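PDB 4FLN: protease Do-like 2, chloroplastic from Arabidopsis thaliana, which is a chloroplast serine protease that performs the primary cleavage of the photodamaged D1 protein of photosystem II. Local coordinates for the interface of chains A and B. Numbering follows the deposited sequence. Chains: chain A/B, Protease Do-like 2, chloroplastic.

Contact 1: the interface of chains A and B. Residues chain A 424-425, 429, 432, 493; chain B 56, 71, 97-98.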
loop_
_atom_site.group_PDB
_atom_site.type_symbol
_atom_site.label_atom_id
_atom_site.label_comp_id
_atom_site.label_asym_id
_atom_site.label_seq_id
_atom_site.Cartn_x
_atom_site.Cartn_y
_atom_site.Cartn_z
ATOM N N ALA A 424 -29.482 0.500 -22.873
ATOM C CA ALA A 424 -30.825 0.370 -22.314
ATOM C C ALA A 424 -31.872 1.061 -23.171
ATOM O O ALA A 424 -31.634 2.127 -23.734
ATOM C CB ALA A 424 -30.879 0.867 -20.877
ATOM N N ASN A 425 -33.037 0.437 -23.255
ATOM C CA ASN A 425 -34.106 0.890 -24.126
ATOM C C ASN A 425 -35.304 -0.007 -23.911
ATOM O O ASN A 425 -35.167 -1.121 -23.414
ATOM C CB ASN A 425 -33.677 0.813 -25.594
ATOM C CG ASN A 425 -34.731 1.370 -26.542
ATOM O OD1 ASN A 425 -35.664 0.670 -26.940
ATOM N ND2 ASN A 425 -34.581 2.639 -26.910
ATOM N N ILE A 429 -35.547 -4.185 -22.315
ATOM C CA ILE A 429 -35.779 -4.162 -20.882
ATOM C C ILE A 429 -35.617 -5.579 -20.345
ATOM O O ILE A 429 -36.161 -6.531 -20.896
ATOM C CB ILE A 429 -37.188 -3.611 -20.536
ATOM C CG1 ILE A 429 -37.241 -3.164 -19.079
ATOM C CG2 ILE A 429 -38.268 -4.648 -20.809
ATOM C CD1 ILE A 429 -36.160 -2.182 -18.719
ATOM N N GLU A 432 -30.579 -5.414 -19.763
ATOM C CA GLU A 432 -29.520 -4.430 -19.523
ATOM C C GLU A 432 -28.655 -5.082 -18.464
ATOM O O GLU A 432 -28.928 -6.224 -18.077
ATOM C CB GLU A 432 -30.054 -3.069 -19.066
ATOM C CG GLU A 432 -31.554 -2.949 -19.054
ATOM C CD GLU A 432 -32.139 -3.371 -17.730
ATOM O OE1 GLU A 432 -31.459 -3.161 -16.695
ATOM O OE2 GLU A 432 -33.269 -3.913 -17.724
ATOM N N TYR A 493 -28.036 7.520 -28.175
ATOM C CA TYR A 493 -26.949 7.057 -27.311
ATOM C C TYR A 493 -25.487 7.577 -27.401
ATOM O O TYR A 493 -24.770 7.499 -26.404
ATOM C CB TYR A 493 -26.946 5.524 -27.317
ATOM C CG TYR A 493 -27.583 4.947 -26.086
ATOM C CD1 TYR A 493 -28.882 4.453 -26.110
ATOM C CD2 TYR A 493 -26.885 4.925 -24.884
ATOM C CE1 TYR A 493 -29.464 3.933 -24.952
ATOM C CE2 TYR A 493 -27.448 4.420 -23.734
ATOM C CZ TYR A 493 -28.734 3.923 -23.768
ATOM O OH TYR A 493 -29.261 3.415 -22.604
ATOM N N THR B 56 -30.700 3.600 -14.963
ATOM C CA THR B 56 -29.555 3.476 -15.852
ATOM C C THR B 56 -29.045 4.871 -16.200
ATOM O O THR B 56 -29.753 5.659 -16.814
ATOM C CB THR B 56 -29.911 2.675 -17.141
ATOM O OG1 THR B 56 -30.518 1.420 -16.790
ATOM C CG2 THR B 56 -28.672 2.417 -17.976
ATOM N N GLN B 71 -22.394 3.601 -19.679
ATOM C CA GLN B 71 -23.605 3.512 -18.883
ATOM C C GLN B 71 -23.411 2.490 -17.770
ATOM O O GLN B 71 -22.743 1.480 -17.963
ATOM C CB GLN B 71 -24.792 3.093 -19.746
ATOM C CG GLN B 71 -25.048 1.598 -19.709
ATOM C CD GLN B 71 -26.177 1.172 -20.623
ATOM O OE1 GLN B 71 -27.151 1.908 -20.827
ATOM N NE2 GLN B 71 -26.046 -0.024 -21.192
ATOM N N THR B 97 -31.020 7.469 -18.438
ATOM C CA THR B 97 -31.556 6.926 -19.675
ATOM C C THR B 97 -32.902 6.213 -19.458
ATOM O O THR B 97 -33.803 6.320 -20.291
ATOM C CB THR B 97 -30.570 5.998 -20.345
ATOM O OG1 THR B 97 -29.479 6.769 -20.855
ATOM C CG2 THR B 97 -31.256 5.292 -21.491
ATOM N N GLN B 98 -33.026 5.478 -18.350
ATOM C CA GLN B 98 -34.305 4.889 -17.950
ATOM C C GLN B 98 -34.397 4.748 -16.431
ATOM O O GLN B 98 -33.389 4.499 -15.762
ATOM C CB GLN B 98 -34.527 3.521 -18.608
ATOM C CG GLN B 98 -33.610 2.424 -18.072
ATOM C CD GLN B 98 -34.040 1.010 -18.473
ATOM O OE1 GLN B 98 -34.922 0.817 -19.319
ATOM N NE2 GLN B 98 -33.409 0.014 -17.860
#
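The methyl CB of A:Ala424 rests against chain B between B:Thr56 and B:Gln98, 4.0 Å from the methyl CG2 of B:Thr56. Next to it, CD1 of A:Ile429 meets the flat amide end of B:Gln98, 3.8 Å from its CD, the two side chains running at a slant to each other. B:Gln98 reaches this place with CG set between its own backbone N and carbonyl carbon (chi1 70°) and with the rest of the chain extended. On the other flank of A:Ala424, the methyl CG2 of B:Thr97 packs against the phenol end of A:Tyr493, 3.7 Å from CZ.

Polar groups form the rim. The carboxylate of A:Glu432 lies beside the B:Gln98 amide, the planes 68° apart, and B:Gln98 NE2 is 3.9 Å from A:Glu432 OE1, which is proximity more than a bond. A:Tyr493 OH donates to the backbone A:Ala424 O at 2.9 Å, an acceptor at the ring edge and in its plane, which ties the two chain A segments together. A:Tyr493 OH also lies 3.1 Å from B:Gln71 OE1, at hydrogen-bonding distance, though its one hydrogen would have to be shared or alternate between this oxygen and the A:Ala424 carbonyl. A:Ala424 N adds a weak hydrogen bond to B:Gln71 OE1 at 3.4 Å.

The patch thus docks the second PDZ domain of one subunit onto the protease domain of its neighbour, and probably helps to hold the hexameric resting state together.

Contact 2: the interface of chains A and B. Residues chain A 67-68; chain B 67-68.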
loop_
_atom_site.group_PDB
_atom_site.type_symbol
_atom_site.label_atom_id
_atom_site.label_comp_id
_atom_site.label_asym_id
_atom_site.label_seq_id
_atom_site.Cartn_x
_atom_site.Cartn_y
_atom_site.Cartn_z
ATOM N N GLN A 67 -16.187 4.538 -31.418
ATOM C CA GLN A 67 -15.464 5.604 -30.769
ATOM C C GLN A 67 -13.999 5.251 -30.727
ATOM O O GLN A 67 -13.589 4.146 -31.089
ATOM C CB GLN A 67 -15.941 5.805 -29.328
ATOM C CG GLN A 67 -17.434 6.039 -29.148
ATOM C CD GLN A 67 -17.787 6.427 -27.718
ATOM O OE1 GLN A 67 -16.964 6.298 -26.808
ATOM N NE2 GLN A 67 -19.008 6.920 -27.518
ATOM N N LYS A 68 -13.220 6.194 -30.222
ATOM C CA LYS A 68 -11.790 6.040 -30.148
ATOM C C LYS A 68 -11.414 6.357 -28.723
ATOM O O LYS A 68 -12.157 7.048 -28.029
ATOM C CB LYS A 68 -11.101 7.007 -31.115
ATOM C CG LYS A 68 -11.591 6.902 -32.552
ATOM C CD LYS A 68 -10.428 6.707 -33.511
ATOM C CE LYS A 68 -10.495 5.364 -34.241
ATOM N NZ LYS A 68 -10.979 5.508 -35.649
ATOM N N GLN B 67 -19.507 12.454 -27.094
ATOM C CA GLN B 67 -19.576 11.077 -26.671
ATOM C C GLN B 67 -20.172 11.016 -25.287
ATOM O O GLN B 67 -20.407 12.037 -24.639
ATOM C CB GLN B 67 -18.185 10.441 -26.613
ATOM C CG GLN B 67 -17.361 10.526 -27.890
ATOM C CD GLN B 67 -16.085 9.698 -27.807
ATOM O OE1 GLN B 67 -15.694 9.248 -26.726
ATOM N NE2 GLN B 67 -15.440 9.479 -28.952
ATOM N N LYS B 68 -20.359 9.791 -24.822
ATOM C CA LYS B 68 -20.959 9.550 -23.535
ATOM C C LYS B 68 -20.026 8.610 -22.815
ATOM O O LYS B 68 -19.250 7.903 -23.454
ATOM C CB LYS B 68 -22.340 8.913 -23.705
ATOM C CG LYS B 68 -23.279 9.698 -24.609
ATOM C CD LYS B 68 -24.604 9.969 -23.915
ATOM C CE LYS B 68 -24.856 11.465 -23.709
ATOM N NZ LYS B 68 -25.834 12.017 -24.697
#
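A:Gln67 and B:Gln67 meet each other across a two-fold axis, side chain against side chain. Both lie in the loop joining strands 50-57 and 72-82 of the protease domain, which probably corresponds to the LA loop of HtrA-family proteases.

Stacking of the flat amides forms the centre of the contact. The carboxamides lie face to face, only 22° from parallel, with A:Gln67 CD 3.7 Å from B:Gln67 CD. The chains slide past one another in opposite directions, so that each amide end covers the aliphatic root of its partner. Both have CG beside the backbone N and opposite the carbonyl carbon (chi1 -55°), and beyond CG they stay extended (chi2 -172°), which lays the amide alongside the two-fold axis, NE2 just reaching past it.

Van der Waals contacts flank the stack. A:Gln67 NE2 lies over the partner's stem, 3.7 Å from B:Gln67 CB, and the symmetry repeats the arrangement in the other direction. Were A:Gln67 alone replaced by an alanine, the B:Gln67 amide would probably lose its stacking partner, a gap would open at the axis, and that side chain could turn.

As for polar pairing, the side-chain oxygens A:Gln67 OE1 and B:Gln67 OE1 lie 3.2 Å apart as modelled; both can only accept, so they form no hydrogen bond together. At this resolution the oxygen and nitrogen of a side-chain amide are hard to tell apart, so which end faces the axis is less certain than the stacking itself.

The lysines are peripheral. A:Lys68 and B:Lys68 bring mainly their backbones near the opposite glutamine, while their side chains lead away from the axis, leaving the terminal amine nitrogens A:Lys68 NZ and B:Lys68 NZ 19.6 Å apart. B:Lys68 N, by contrast, comes within 4.2 Å of A:Gln67 NE2.

The centres of contact 1 and contact 2 lie about 17 Å apart, and both belong to the same two-fold interface of chains A and B. No residue is common to them, but B:Gln71 of contact 1 follows B:Gln67 and B:Lys68 of contact 2 in the loop between strands 50-57 and 72-82. That loop therefore touches both its symmetry mate and the neighbour's second PDZ domain, and may couple the two. The centre of contact 2 lies about 22 Å from A:His91 and that of contact 1 about 36 Å, so both appear to serve assembly of the hexamer and not catalysis directly.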